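Long-range contacts in TRAP solute Binding Protein (Uncultured marine bacterium, PDB 5I7I), which binds aromatic acids such as 3-hydroxybenzoate and probably hands them to the membrane part of a TRAP transporter: residues Phe109-Ala114 / Leu233-Phe238; Phe142-Gly147 / Val206-Ile211. One frame throughout, in Å; residues are numbered along the deposited sequence.

In the fold
Contacts 1 and 2 have their centres about 8 Å apart and lie on two neighbouring connections between the sheets of the two lobes. Their strands 237-243 and 136-143 are neighbours in the five-stranded sheet, where Phe-238 N lies 2.7 Å from Phe-142 O, a probable hydrogen bond. A second probable bond, 2.8 Å from Thr-235 OG1 to His-144 O, ties the loops running up to and away from these strands. Along the chain, contact 2 is nested inside the loop closed by contact 1. Both reach 3-hydroxybenzoate: contact 1 brings Phe-238 to one face of its ring, while Ile-211 of contact 2 lies over the opposite face.

Contact 1 (Phe109-Ala114 / Leu233-Phe238); sequences FMPASA and LYTTPF. With 3HB (3-hydroxybenzoic acid), chain C.
Leu-233 meets Phe-109 through both backbone and side chain. Its carbonyl O takes the N-H of Phe-109 at 2.9 Å in a nearly straight bond (172°), although the donor stands well above the carbonyl plane, and the same O lies over one face of the Phe-109 ring. With CG anti to the backbone N (chi1 -173°), Leu-233 then brings CD1 obliquely across to within 3.7 Å of CZ of that ring; Leu-300 and Met-303 of helix 297-320 also touch the Phe-109 side chain. At Tyr-234 it is the backbone that packs: its carbonyl C lies 3.5 Å from Pro-111 CG, while the side chain starts away from the 109-114 loop and its ring meets that of His-144 nearly at right angles. Thr-235 turns its methyl back to the proline, CG2 to Pro-111 CB being 3.8 Å. Beyond Thr-236 and Pro-237, Phe-238 presents its CE1-CZ edge to a face of 3-hydroxybenzoate, CZ 3.7 Å from ligand C3. The 109-114 loop thus packs where the chain passes from the six-stranded to the five-stranded sheet, consistent with an interdomain connection of a two-lobed family 7 solute-binding protein.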
ATOM      1  N   PHE A 109       8.155  -2.128 -11.205  1.00  6.40           N
ATOM      2  CA  PHE A 109       7.672  -3.252 -11.999  1.00  7.29           C
ATOM      3  C   PHE A 109       7.723  -4.578 -11.256  1.00  8.72           C
ATOM      4  O   PHE A 109       7.714  -5.641 -11.882  1.00  8.47           O
ATOM      5  CB  PHE A 109       8.348  -3.287 -13.371  1.00  7.61           C
ATOM      6  CG  PHE A 109       8.053  -2.055 -14.169  1.00  8.54           C
ATOM      7  CD1 PHE A 109       6.834  -1.901 -14.799  1.00  7.57           C
ATOM      8  CD2 PHE A 109       8.944  -1.004 -14.208  1.00  8.05           C
ATOM      9  CE1 PHE A 109       6.541  -0.758 -15.485  1.00  9.10           C
ATOM     10  CE2 PHE A 109       8.646   0.153 -14.900  1.00 10.41           C
ATOM     11  CZ  PHE A 109       7.441   0.276 -15.533  1.00  8.67           C
ATOM     12  N   MET A 110       7.697  -4.537  -9.912  1.00  7.28           N
ATOM     13  CA  MET A 110       7.561  -5.746  -9.111  1.00  7.15           C
ATOM     14  C   MET A 110       6.164  -6.363  -9.108  1.00  6.90           C
ATOM     15  O   MET A 110       6.059  -7.598  -9.103  1.00  8.76           O
ATOM     16  CB  MET A 110       7.969  -5.492  -7.664  1.00  8.05           C
ATOM     17  CG  MET A 110       9.443  -5.425  -7.508  1.00  8.83           C
ATOM     18  SD  MET A 110      10.278  -7.018  -7.741  1.00 11.54           S
ATOM     19  CE  MET A 110       9.798  -7.832  -6.247  1.00 15.50           C
ATOM     20  N   PRO A 111       5.073  -5.592  -9.044  1.00  6.27           N
ATOM     21  CA  PRO A 111       3.795  -6.207  -8.651  1.00  7.25           C
ATOM     22  C   PRO A 111       3.055  -6.875  -9.792  1.00  6.94           C
ATOM     23  O   PRO A 111       2.994  -6.373 -10.915  1.00  9.02           O
ATOM     24  CB  PRO A 111       2.983  -5.023  -8.112  1.00  8.16           C
ATOM     25  CG  PRO A 111       3.472  -3.874  -8.949  1.00  6.44           C
ATOM     26  CD  PRO A 111       4.953  -4.122  -9.121  1.00  8.44           C
ATOM     27  N   ALA A 112       2.489  -8.032  -9.483  1.00  7.00           N
ATOM     28  CA  ALA A 112       1.429  -8.612 -10.301  1.00  6.53           C
ATOM     29  C   ALA A 112       0.096  -8.129  -9.724  1.00  6.94           C
ATOM     30  O   ALA A 112       0.020  -7.009  -9.208  1.00  7.63           O
ATOM     31  CB  ALA A 112       1.551 -10.134 -10.311  1.00  7.85           C
ATOM     32  N   SER A 113      -0.945  -8.950  -9.768  1.00  7.69           N
ATOM     33  CA  SER A 113      -2.190  -8.576  -9.109  1.00  8.02           C
ATOM     34  C   SER A 113      -1.948  -8.334  -7.616  1.00  7.62           C
ATOM     35  O   SER A 113      -0.990  -8.840  -7.021  1.00  6.88           O
ATOM     36  CB  SER A 113      -3.214  -9.695  -9.260  1.00  9.39           C
ATOM     37  OG  SER A 113      -2.788 -10.835  -8.543  1.00  9.44           O
ATOM     38  N   ALA A 114      -2.848  -7.576  -6.991  1.00  7.35           N
ATOM     39  CA  ALA A 114      -2.762  -7.452  -5.538  1.00  6.48           C
ATOM     40  C   ALA A 114      -2.963  -8.797  -4.860  1.00  6.49           C
ATOM     41  O   ALA A 114      -2.344  -9.070  -3.830  1.00  6.50           O
ATOM     42  CB  ALA A 114      -3.769  -6.436  -5.005  1.00  7.26           C
ATOM     43  N   LEU A 233       3.299  -0.800 -12.481  1.00  7.12           N
ATOM     44  CA  LEU A 233       4.339   0.195 -12.244  1.00  6.95           C
ATOM     45  C   LEU A 233       4.997   0.007 -10.888  1.00  5.90           C
ATOM     46  O   LEU A 233       6.227  -0.017 -10.792  1.00  7.20           O
ATOM     47  CB  LEU A 233       3.715   1.585 -12.350  1.00  8.98           C
ATOM     48  CG  LEU A 233       4.666   2.762 -12.304  1.00 13.78           C
ATOM     49  CD1 LEU A 233       5.559   2.738 -13.558  1.00 16.97           C
ATOM     50  CD2 LEU A 233       3.872   4.069 -12.200  1.00 14.06           C
ATOM     51  N   TYR A 234       4.198  -0.133  -9.837  1.00  6.74           N
ATOM     52  CA  TYR A 234       4.689  -0.272  -8.476  1.00  5.45           C
ATOM     53  C   TYR A 234       3.491  -0.620  -7.614  1.00  6.21           C
ATOM     54  O   TYR A 234       2.331  -0.443  -8.020  1.00  5.95           O
ATOM     55  CB  TYR A 234       5.318   1.036  -7.943  1.00  6.14           C
ATOM     56  CG  TYR A 234       4.225   2.009  -7.539  1.00  6.21           C
ATOM     57  CD1 TYR A 234       3.558   2.764  -8.484  1.00  6.89           C
ATOM     58  CD2 TYR A 234       3.809   2.111  -6.208  1.00  6.44           C
ATOM     59  CE1 TYR A 234       2.510   3.599  -8.128  1.00  7.63           C
ATOM     60  CE2 TYR A 234       2.738   2.952  -5.848  1.00  6.07           C
ATOM     61  CZ  TYR A 234       2.100   3.685  -6.810  1.00  8.09           C
ATOM     62  OH  TYR A 234       1.016   4.489  -6.512  1.00  7.57           O
ATOM     63  N   THR A 235       3.785  -1.087  -6.408  1.00  6.04           N
ATOM     64  CA  THR A 235       2.804  -1.083  -5.339  1.00  6.01           C
ATOM     65  C   THR A 235       3.524  -0.684  -4.068  1.00  4.71           C
ATOM     66  O   THR A 235       4.753  -0.544  -4.045  1.00  6.10           O
ATOM     67  CB  THR A 235       2.111  -2.443  -5.182  1.00  5.75           C
ATOM     68  OG1 THR A 235       1.016  -2.290  -4.297  1.00  6.63           O
ATOM     69  CG2 THR A 235       3.042  -3.487  -4.595  1.00  7.32           C
ATOM     70  N   THR A 236       2.755  -0.491  -2.999  1.00  5.68           N
ATOM     71  CA  THR A 236       3.364  -0.194  -1.706  1.00  7.10           C
ATOM     72  C   THR A 236       2.685  -1.016  -0.608  1.00  6.84           C
ATOM     73  O   THR A 236       1.451  -1.160  -0.612  1.00  7.53           O
ATOM     74  CB  THR A 236       3.388   1.318  -1.391  1.00  7.68           C
ATOM     75  OG1 THR A 236       4.353   1.625  -0.384  1.00  8.90           O
ATOM     76  CG2 THR A 236       2.013   1.830  -0.958  1.00  7.82           C
ATOM     77  N   PRO A 237       3.458  -1.640   0.276  1.00  5.84           N
ATOM     78  CA  PRO A 237       2.859  -2.509   1.296  1.00  5.57           C
ATOM     79  C   PRO A 237       2.056  -1.764   2.348  1.00  6.22           C
ATOM     80  O   PRO A 237       2.483  -0.738   2.888  1.00  6.55           O
ATOM     81  CB  PRO A 237       4.063  -3.219   1.912  1.00  6.29           C
ATOM     82  CG  PRO A 237       5.030  -3.269   0.824  1.00  7.15           C
ATOM     83  CD  PRO A 237       4.884  -1.960   0.103  1.00  6.35           C
ATOM     84  N   PHE A 238       0.886  -2.318   2.632  1.00  5.47           N
ATOM     85  CA  PHE A 238       0.040  -1.968   3.757  1.00  6.00           C
ATOM     86  C   PHE A 238       0.313  -2.892   4.940  1.00  5.64           C
ATOM     87  O   PHE A 238       0.584  -4.078   4.765  1.00  7.58           O
ATOM     88  CB  PHE A 238      -1.424  -2.169   3.375  1.00  7.42           C
ATOM     89  CG  PHE A 238      -1.906  -1.356   2.205  1.00  6.38           C
ATOM     90  CD1 PHE A 238      -1.610  -0.010   2.087  1.00  7.06           C
ATOM     91  CD2 PHE A 238      -2.717  -1.955   1.264  1.00  8.00           C
ATOM     92  CE1 PHE A 238      -2.110   0.737   1.025  1.00  5.95           C
ATOM     93  CE2 PHE A 238      -3.243  -1.228   0.203  1.00  6.68           C
ATOM     94  CZ  PHE A 238      -2.939   0.127   0.093  1.00  6.84           C
TER
HETATM   95  C1' 3HB C 401      -1.052   5.942  -0.872  1.00  6.71           C
HETATM   96  O1' 3HB C 401      -0.631   6.030  -2.054  1.00  6.21           O
HETATM   97  O2' 3HB C 401      -0.500   6.604   0.045  1.00  6.74           O
HETATM   98  C1  3HB C 401      -2.272   5.091  -0.546  1.00  5.35           C
HETATM   99  C2  3HB C 401      -2.787   4.239  -1.521  1.00  6.65           C
HETATM  100  C3  3HB C 401      -3.891   3.470  -1.250  1.00  6.31           C
HETATM  101  C4  3HB C 401      -4.510   3.555  -0.031  1.00  5.94           C
HETATM  102  C5  3HB C 401      -3.997   4.402   0.947  1.00  6.92           C
HETATM  103  C6  3HB C 401      -2.882   5.175   0.694  1.00  6.66           C
HETATM  104  O3  3HB C 401      -4.381   2.633  -2.226  1.00  7.59           O

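Contact 2 (Phe142-Gly147 / Val206-Ile211); sequences FCHAPG and VVPWEI. With 3HB (3-hydroxybenzoic acid), chain C.
The imidazole of His-144 has Pro-208 on one face and the backbone N of Gly-147 at its edge, in plane. Pro-208 makes a CH-pi contact: its CG sits 3.7 Å from the ring centroid and 19° off the normal, displaced toward the rim, with the two side chains crossing at about a right angle. It lies in the cleft of a two-lobed family 7 solute-binding protein, joining the loop after strand 136-143 to the end of strand 204-207. The imidazole cannot turn easily, because ND1 gives a straight 2.7 Å bond to Ala-145 O, which lies close to the ring plane. Pro-208 CB packs on that same oxygen at 3.6 Å, and the bare CA of Gly-147 comes in beside Pro-208 N at 3.9 Å, so the proline packs into the bend formed by the imidazole and the 145-147 backbone.

Pro-208 also faces the ligand, along with its neighbours in 206-211. Val-207 CG1 approaches carboxylate O1' at 3.6 Å, and Ile-211 lays CG1 and CD1 over a face of the benzene ring, CG1 being 3.7 Å from C4. Arg-168 and Tyr-94 also hydrogen-bond the ligand, and the arginine would be expected to offset the carboxylate charge. Glu-210 comes round to the phenol end because its chain bends at chi2 (92°). Asn-38 donates to OE2 and so steadies the carboxylate. At this end the phenolic O3 of 3-hydroxybenzoate lies 3.1 Å from Pro-208 CG and donates a hydrogen bond to Glu-210 OE1 at 2.6 Å.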
ATOM      1  N   PHE A 142      -0.155  -6.719   3.054  1.00  5.90           N
ATOM      2  CA  PHE A 142      -0.720  -6.852   1.719  1.00  5.83           C
ATOM      3  C   PHE A 142      -0.476  -5.545   0.975  1.00  6.13           C
ATOM      4  O   PHE A 142       0.273  -4.686   1.445  1.00  6.50           O
ATOM      5  CB  PHE A 142      -2.184  -7.293   1.781  1.00  6.96           C
ATOM      6  CG  PHE A 142      -3.103  -6.413   2.586  1.00  6.36           C
ATOM      7  CD1 PHE A 142      -3.302  -6.644   3.943  1.00  6.77           C
ATOM      8  CD2 PHE A 142      -3.816  -5.392   1.980  1.00  5.89           C
ATOM      9  CE1 PHE A 142      -4.200  -5.886   4.659  1.00  7.50           C
ATOM     10  CE2 PHE A 142      -4.719  -4.636   2.697  1.00  7.50           C
ATOM     11  CZ  PHE A 142      -4.893  -4.882   4.040  1.00  7.12           C
ATOM     12  N   CYS A 143      -1.072  -5.388  -0.205  1.00  5.22           N
ATOM     13  CA  CYS A 143      -0.754  -4.230  -1.022  1.00  6.25           C
ATOM     14  C   CYS A 143      -1.917  -3.930  -1.945  1.00  5.88           C
ATOM     15  O   CYS A 143      -2.837  -4.733  -2.098  1.00  6.90           O
ATOM     16  CB  CYS A 143       0.537  -4.454  -1.813  1.00  6.52           C
ATOM     17  SG  CYS A 143       0.463  -5.829  -2.973  1.00  7.20           S
ATOM     18  N   HIS A 144      -1.832  -2.781  -2.602  1.00  6.41           N
ATOM     19  CA  HIS A 144      -2.833  -2.380  -3.572  1.00  5.92           C
ATOM     20  C   HIS A 144      -2.501  -2.941  -4.960  1.00  5.57           C
ATOM     21  O   HIS A 144      -1.386  -3.382  -5.243  1.00  6.46           O
ATOM     22  CB  HIS A 144      -3.031  -0.856  -3.579  1.00  5.75           C
ATOM     23  CG  HIS A 144      -1.803  -0.017  -3.820  1.00  6.13           C
ATOM     24  ND1 HIS A 144      -1.213   0.124  -5.061  1.00  6.28           N
ATOM     25  CD2 HIS A 144      -1.130   0.827  -2.993  1.00  7.80           C
ATOM     26  CE1 HIS A 144      -0.213   0.988  -4.977  1.00  5.95           C
ATOM     27  NE2 HIS A 144      -0.151   1.444  -3.739  1.00  7.23           N
ATOM     28  N   ALA A 145      -3.498  -2.955  -5.829  1.00  6.10           N
ATOM     29  CA  ALA A 145      -3.223  -3.248  -7.228  1.00  7.02           C
ATOM     30  C   ALA A 145      -2.245  -2.212  -7.768  1.00  5.53           C
ATOM     31  O   ALA A 145      -2.145  -1.113  -7.234  1.00  5.90           O
ATOM     32  CB  ALA A 145      -4.524  -3.211  -8.018  1.00  7.91           C
ATOM     33  N   PRO A 146      -1.484  -2.536  -8.803  1.00  6.06           N
ATOM     34  CA  PRO A 146      -0.441  -1.603  -9.242  1.00  7.31           C
ATOM     35  C   PRO A 146      -0.929  -0.174  -9.408  1.00  6.51           C
ATOM     36  O   PRO A 146      -1.999   0.091  -9.958  1.00  7.38           O
ATOM     37  CB  PRO A 146       0.037  -2.198 -10.561  1.00  8.81           C
ATOM     38  CG  PRO A 146      -0.182  -3.664 -10.385  1.00  9.83           C
ATOM     39  CD  PRO A 146      -1.478  -3.774  -9.601  1.00  8.94           C
ATOM     40  N   GLY A 147      -0.138   0.752  -8.905  1.00  5.94           N
ATOM     41  CA  GLY A 147      -0.470   2.151  -9.033  1.00  6.03           C
ATOM     42  C   GLY A 147      -0.421   2.668 -10.460  1.00  5.77           C
ATOM     43  O   GLY A 147       0.214   2.094 -11.350  1.00  7.38           O
ATOM     44  N   VAL A 206       1.178   9.438  -8.109  1.00  6.38           N
ATOM     45  CA  VAL A 206       0.868   8.027  -8.280  1.00  6.02           C
ATOM     46  C   VAL A 206       0.000   7.554  -7.124  1.00  6.14           C
ATOM     47  O   VAL A 206       0.242   7.904  -5.960  1.00  6.60           O
ATOM     48  CB  VAL A 206       2.104   7.129  -8.478  1.00  6.29           C
ATOM     49  CG1 VAL A 206       2.749   7.413  -9.794  1.00  7.03           C
ATOM     50  CG2 VAL A 206       3.066   7.265  -7.340  1.00  6.82           C
ATOM     51  N   VAL A 207      -1.050   6.816  -7.476  1.00  5.14           N
ATOM     52  CA  VAL A 207      -1.915   6.057  -6.575  1.00  5.99           C
ATOM     53  C   VAL A 207      -2.617   5.016  -7.426  1.00  4.27           C
ATOM     54  O   VAL A 207      -2.794   5.217  -8.635  1.00  5.95           O
ATOM     55  CB  VAL A 207      -3.017   6.902  -5.903  1.00  6.61           C
ATOM     56  CG1 VAL A 207      -2.516   7.599  -4.654  1.00  7.04           C
ATOM     57  CG2 VAL A 207      -3.621   7.921  -6.857  1.00  6.76           C
ATOM     58  N   PRO A 208      -3.089   3.929  -6.841  1.00  5.54           N
ATOM     59  CA  PRO A 208      -4.049   3.081  -7.543  1.00  5.53           C
ATOM     60  C   PRO A 208      -5.376   3.814  -7.662  1.00  5.31           C
ATOM     61  O   PRO A 208      -5.605   4.847  -7.040  1.00  7.00           O
ATOM     62  CB  PRO A 208      -4.162   1.855  -6.636  1.00  5.60           C
ATOM     63  CG  PRO A 208      -3.966   2.439  -5.260  1.00  7.33           C
ATOM     64  CD  PRO A 208      -2.964   3.556  -5.415  1.00  6.14           C
ATOM     65  N   TRP A 209      -6.276   3.272  -8.475  1.00  5.72           N
ATOM     66  CA  TRP A 209      -7.587   3.905  -8.614  1.00  7.06           C
ATOM     67  C   TRP A 209      -8.339   3.934  -7.288  1.00  7.69           C
ATOM     68  O   TRP A 209      -9.080   4.882  -7.025  1.00  7.07           O
ATOM     69  CB  TRP A 209      -8.434   3.151  -9.625  1.00  6.03           C
ATOM     70  CG  TRP A 209      -7.988   3.110 -11.038  1.00  5.81           C
ATOM     71  CD1 TRP A 209      -7.597   1.999 -11.737  1.00  7.62           C
ATOM     72  CD2 TRP A 209      -7.961   4.195 -11.972  1.00  7.52           C
ATOM     73  NE1 TRP A 209      -7.321   2.327 -13.033  1.00  7.22           N
ATOM     74  CE2 TRP A 209      -7.541   3.666 -13.209  1.00  7.56           C
ATOM     75  CE3 TRP A 209      -8.271   5.554 -11.893  1.00  7.03           C
ATOM     76  CZ2 TRP A 209      -7.417   4.449 -14.345  1.00  8.93           C
ATOM     77  CZ3 TRP A 209      -8.157   6.321 -13.020  1.00  7.02           C
ATOM     78  CH2 TRP A 209      -7.733   5.768 -14.239  1.00  8.52           C
ATOM     79  N   GLU A 210      -8.211   2.878  -6.468  1.00  5.44           N
ATOM     80  CA  GLU A 210      -9.207   2.610  -5.425  1.00  6.81           C
ATOM     81  C   GLU A 210      -9.273   3.709  -4.386  1.00  7.08           C
ATOM     82  O   GLU A 210     -10.340   3.934  -3.804  1.00  7.06           O
ATOM     83  CB  GLU A 210      -8.913   1.269  -4.739  1.00  7.99           C
ATOM     84  CG  GLU A 210      -7.625   1.232  -3.907  1.00  5.98           C
ATOM     85  CD  GLU A 210      -7.812   1.575  -2.439  1.00  6.49           C
ATOM     86  OE1 GLU A 210      -6.783   1.706  -1.729  1.00  7.56           O
ATOM     87  OE2 GLU A 210      -8.970   1.707  -1.973  1.00  7.13           O
ATOM     88  N   ILE A 211      -8.150   4.384  -4.120  1.00  6.92           N
ATOM     89  CA  ILE A 211      -8.091   5.413  -3.077  1.00  6.83           C
ATOM     90  C   ILE A 211      -8.604   6.752  -3.578  1.00  7.05           C
ATOM     91  O   ILE A 211      -8.887   7.640  -2.771  1.00  8.77           O
ATOM     92  CB  ILE A 211      -6.651   5.506  -2.499  1.00  6.15           C
ATOM     93  CG1 ILE A 211      -6.602   6.330  -1.207  1.00  7.84           C
ATOM     94  CG2 ILE A 211      -5.689   6.057  -3.530  1.00  7.10           C
ATOM     95  CD1 ILE A 211      -7.444   5.774  -0.075  1.00  9.61           C
TER
HETATM   96  C1' 3HB C 401      -1.052   5.942  -0.872  1.00  6.71           C
HETATM   97  O1' 3HB C 401      -0.631   6.030  -2.054  1.00  6.21           O
HETATM   98  O2' 3HB C 401      -0.500   6.604   0.045  1.00  6.74           O
HETATM   99  C1  3HB C 401      -2.272   5.091  -0.546  1.00  5.35           C
HETATM  100  C2  3HB C 401      -2.787   4.239  -1.521  1.00  6.65           C
HETATM  101  C3  3HB C 401      -3.891   3.470  -1.250  1.00  6.31           C
HETATM  102  C4  3HB C 401      -4.510   3.555  -0.031  1.00  5.94           C
HETATM  103  C5  3HB C 401      -3.997   4.402   0.947  1.00  6.92           C
HETATM  104  C6  3HB C 401      -2.882   5.175   0.694  1.00  6.66           C
HETATM  105  O3  3HB C 401      -4.381   2.633  -2.226  1.00  7.59           O